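Local coordinates for Glyoxalase/bleomycin resistance protein/dioxygenase (PDB 4HC5) that belongs to the glyoxalase/bleomycin resistance/dioxygenase superfamily and may act as a dioxygenase, at residues K39-Q44 against M49-V54. Residues are numbered along the deposited sequence; the frame is centred on the assembly and turned at random.
Sequences KVFDNQ and MRFVTV
Phe51 turns the CD2-CE2 edge of its ring onto one face of the Phe41 ring, a T-shaped pair with planes at 67° and CE2 lying 3.7 Å from Phe41 CG. The two residues sit on neighbouring strands of an antiparallel beta hairpin, 38-46 with 49-55, at one side of a four-stranded sheet of the vicinal oxygen chelate fold. A classic beta bulge interrupts the pairing: Asp42 and Asn43 both face Phe51, and the register shifts by one residue between Lys39 and Asp42. Within the irregular part, the Phe41 N-H goes to a side-chain oxygen, Thr53 OG1, at 3.1 Å, while Thr53 O accepts from Val40 N. OG1, set between the backbone N and the carbonyl carbon (chi1 72°), also bonds to Gln62 on strand 62-66. Past the bulge, Asn43 and Phe51 form an antiparallel hydrogen-bonded pair. On the face turned toward helix 24-34, the extended Arg50 side chain reaches Asp42 side-on, NE to OD1 at 2.8 Å and NH2 to OD2 at 2.9 Å; both oxygens are met on their syn side and within the guanidinium plane, but with the donors tilted from the carboxylate plane. Glu25 of that helix forms a second salt bridge with NH2, which probably eases the nearness of the Lys39 ammonium. Lys39, its chain bent at chi3 (77°), brings NZ to within 2.8 Å of Asp42 OD2 on the anti lone pair.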
ATOM      1  N   LYS A  39      16.777   1.078  -1.272  1.00 19.21           N
ATOM      2  CA  LYS A  39      16.361   2.288  -0.511  1.00 18.22           C
ATOM      3  C   LYS A  39      16.139   3.379  -1.564  1.00 18.74           C
ATOM      4  O   LYS A  39      16.906   3.593  -2.487  1.00 20.98           O
ATOM      5  CB  LYS A  39      17.409   2.748   0.516  1.00 19.64           C
ATOM      6  CG  LYS A  39      16.908   3.903   1.439  1.00 20.79           C
ATOM      7  CD  LYS A  39      17.850   4.260   2.576  1.00 22.28           C
ATOM      8  CE  LYS A  39      18.994   5.059   2.159  1.00 25.63           C
ATOM      9  NZ  LYS A  39      19.921   5.401   3.302  1.00 26.61           N
ATOM     10  N   VAL A  40      15.075   4.148  -1.335  1.00 19.17           N
ATOM     11  CA  VAL A  40      14.809   5.345  -2.123  1.00 20.21           C
ATOM     12  C   VAL A  40      14.901   6.590  -1.241  1.00 19.58           C
ATOM     13  O   VAL A  40      15.968   7.191  -1.114  1.00 21.85           O
ATOM     14  CB  VAL A  40      13.472   5.228  -2.943  1.00 18.97           C
ATOM     15  CG1 VAL A  40      13.275   6.486  -3.770  1.00 20.74           C
ATOM     16  CG2 VAL A  40      13.480   3.950  -3.810  1.00 21.51           C
ATOM     17  N   PHE A  41      13.814   6.898  -0.525  1.00 18.21           N
ATOM     18  CA  PHE A  41      13.848   8.019   0.397  1.00 20.33           C
ATOM     19  C   PHE A  41      14.582   7.691   1.696  1.00 19.99           C
ATOM     20  O   PHE A  41      14.444   6.599   2.272  1.00 19.13           O
ATOM     21  CB  PHE A  41      12.428   8.501   0.765  1.00 19.98           C
ATOM     22  CG  PHE A  41      11.781   9.372  -0.244  1.00 20.52           C
ATOM     23  CD1 PHE A  41      11.060   8.831  -1.251  1.00 21.70           C
ATOM     24  CD2 PHE A  41      11.931  10.741  -0.202  1.00 23.07           C
ATOM     25  CE1 PHE A  41      10.492   9.596  -2.230  1.00 28.25           C
ATOM     26  CE2 PHE A  41      11.323  11.524  -1.129  1.00 28.03           C
ATOM     27  CZ  PHE A  41      10.555  10.966  -2.134  1.00 27.64           C
ATOM     28  N   ASP A  42      15.288   8.727   2.174  1.00 19.34           N
ATOM     29  CA  ASP A  42      15.848   8.770   3.525  1.00 20.52           C
ATOM     30  C   ASP A  42      16.154  10.233   3.827  1.00 20.72           C
ATOM     31  O   ASP A  42      17.230  10.771   3.605  1.00 23.39           O
ATOM     32  CB  ASP A  42      17.059   7.884   3.598  1.00 23.53           C
ATOM     33  CG  ASP A  42      17.584   7.740   4.979  1.00 26.55           C
ATOM     34  OD1 ASP A  42      17.091   8.464   5.866  1.00 26.12           O
ATOM     35  OD2 ASP A  42      18.489   6.890   5.178  1.00 29.08           O
ATOM     36  N   ASN A  43      15.101  10.878   4.243  1.00 21.67           N
ATOM     37  CA  ASN A  43      15.059  12.321   4.363  1.00 25.04           C
ATOM     38  C   ASN A  43      14.240  12.817   5.540  1.00 27.17           C
ATOM     39  O   ASN A  43      13.056  12.424   5.660  1.00 27.72           O
ATOM     40  CB  ASN A  43      14.478  12.976   3.106  1.00 25.68           C
ATOM     41  CG  ASN A  43      14.570  14.476   3.097  1.00 28.66           C
ATOM     42  OD1 ASN A  43      15.659  15.052   2.887  1.00 27.85           O
ATOM     43  ND2 ASN A  43      13.496  15.095   3.463  1.00 28.51           N
ATOM     44  N   GLN A  44      14.794  13.798   6.256  1.00 29.20           N
ATOM     45  CA  GLN A  44      13.983  14.472   7.341  1.00 33.35           C
ATOM     46  C   GLN A  44      12.985  15.451   6.762  1.00 30.23           C
ATOM     47  O   GLN A  44      13.357  16.539   6.316  1.00 36.45           O
ATOM     48  CB  GLN A  44      14.822  15.237   8.282  1.00 41.93           C
ATOM     49  CG  GLN A  44      15.795  14.436   9.127  1.00 47.12           C
ATOM     50  CD  GLN A  44      15.162  13.470  10.204  1.00 34.85           C
ATOM     51  OE1 GLN A  44      13.999  13.645  10.735  1.00 39.77           O
ATOM     52  NE2 GLN A  44      15.951  12.456  10.592  1.00 33.69           N
HETATM   53  N   MSE A  49      10.214  13.454  11.767  1.00 44.10           N
HETATM   54  CA  MSE A  49       9.918  12.380  10.772  1.00 33.82           C
HETATM   55  C   MSE A  49      11.103  12.208   9.797  1.00 30.49           C
HETATM   56  O   MSE A  49      11.354  13.084   8.998  1.00 33.32           O
HETATM   57  CB  MSE A  49       8.630  12.610   9.936  1.00 40.97           C
HETATM   58  CG  MSE A  49       8.401  11.441   8.748  1.00 28.29           C
HETATM   59 SE   MSE A  49       6.786  11.876   7.750  0.70 57.41          SE
HETATM   60  CE  MSE A  49       5.666  12.148   9.344  1.00 45.43           C
ATOM     61  N   ARG A  50      11.751  11.064   9.887  1.00 25.23           N
ATOM     62  CA  ARG A  50      12.757  10.594   8.955  1.00 25.31           C
ATOM     63  C   ARG A  50      11.959   9.712   8.008  1.00 21.91           C
ATOM     64  O   ARG A  50      11.514   8.644   8.336  1.00 21.77           O
ATOM     65  CB  ARG A  50      13.865   9.787   9.674  1.00 22.82           C
ATOM     66  CG  ARG A  50      14.930   9.283   8.725  1.00 25.80           C
ATOM     67  CD  ARG A  50      15.840   8.317   9.456  1.00 25.18           C
ATOM     68  NE  ARG A  50      16.775   7.644   8.555  1.00 24.16           N
ATOM     69  CZ  ARG A  50      17.517   6.595   8.868  1.00 28.91           C
ATOM     70  NH1 ARG A  50      17.511   6.064  10.092  1.00 35.63           N
ATOM     71  NH2 ARG A  50      18.289   6.098   7.928  1.00 30.70           N
ATOM     72  N   PHE A  51      11.692  10.260   6.843  1.00 21.01           N
ATOM     73  CA  PHE A  51      10.899   9.615   5.829  1.00 19.79           C
ATOM     74  C   PHE A  51      11.808   8.656   5.049  1.00 18.14           C
ATOM     75  O   PHE A  51      12.733   9.068   4.383  1.00 21.03           O
ATOM     76  CB  PHE A  51      10.171  10.582   4.889  1.00 22.90           C
ATOM     77  CG  PHE A  51       9.254   9.911   3.952  1.00 23.74           C
ATOM     78  CD1 PHE A  51       8.089   9.291   4.401  1.00 22.67           C
ATOM     79  CD2 PHE A  51       9.522   9.897   2.599  1.00 24.71           C
ATOM     80  CE1 PHE A  51       7.215   8.673   3.538  1.00 24.19           C
ATOM     81  CE2 PHE A  51       8.680   9.279   1.707  1.00 24.18           C
ATOM     82  CZ  PHE A  51       7.471   8.670   2.167  1.00 25.17           C
ATOM     83  N   VAL A  52      11.492   7.327   5.199  1.00 17.67           N
ATOM     84  CA  VAL A  52      12.332   6.255   4.649  1.00 16.95           C
ATOM     85  C   VAL A  52      11.425   5.374   3.824  1.00 17.22           C
ATOM     86  O   VAL A  52      10.364   4.907   4.275  1.00 17.28           O
ATOM     87  CB  VAL A  52      13.037   5.416   5.754  1.00 18.70           C
ATOM     88  CG1 VAL A  52      13.779   4.213   5.144  1.00 20.06           C
ATOM     89  CG2 VAL A  52      13.944   6.284   6.652  1.00 20.50           C
ATOM     90  N   THR A  53      11.861   5.116   2.580  1.00 16.31           N
ATOM     91  CA  THR A  53      11.162   4.162   1.746  1.00 15.74           C
ATOM     92  C   THR A  53      12.127   3.186   1.036  1.00 15.58           C
ATOM     93  O   THR A  53      13.304   3.465   0.823  1.00 16.51           O
ATOM     94  CB  THR A  53      10.273   4.788   0.633  1.00 16.18           C
ATOM     95  OG1 THR A  53      11.115   5.332  -0.377  1.00 17.89           O
ATOM     96  CG2 THR A  53       9.310   5.883   1.128  1.00 18.10           C
ATOM     97  N   VAL A  54      11.552   2.033   0.669  1.00 15.88           N
ATOM     98  CA  VAL A  54      12.241   0.987  -0.044  1.00 16.51           C
ATOM     99  C   VAL A  54      11.337   0.507  -1.214  1.00 16.29           C
ATOM    100  O   VAL A  54      10.134   0.654  -1.204  1.00 16.85           O
ATOM    101  CB  VAL A  54      12.591  -0.232   0.870  1.00 15.31           C
ATOM    102  CG1 VAL A  54      13.707   0.136   1.846  1.00 18.59           C
ATOM    103  CG2 VAL A  54      11.353  -0.757   1.612  1.00 16.67           C
TER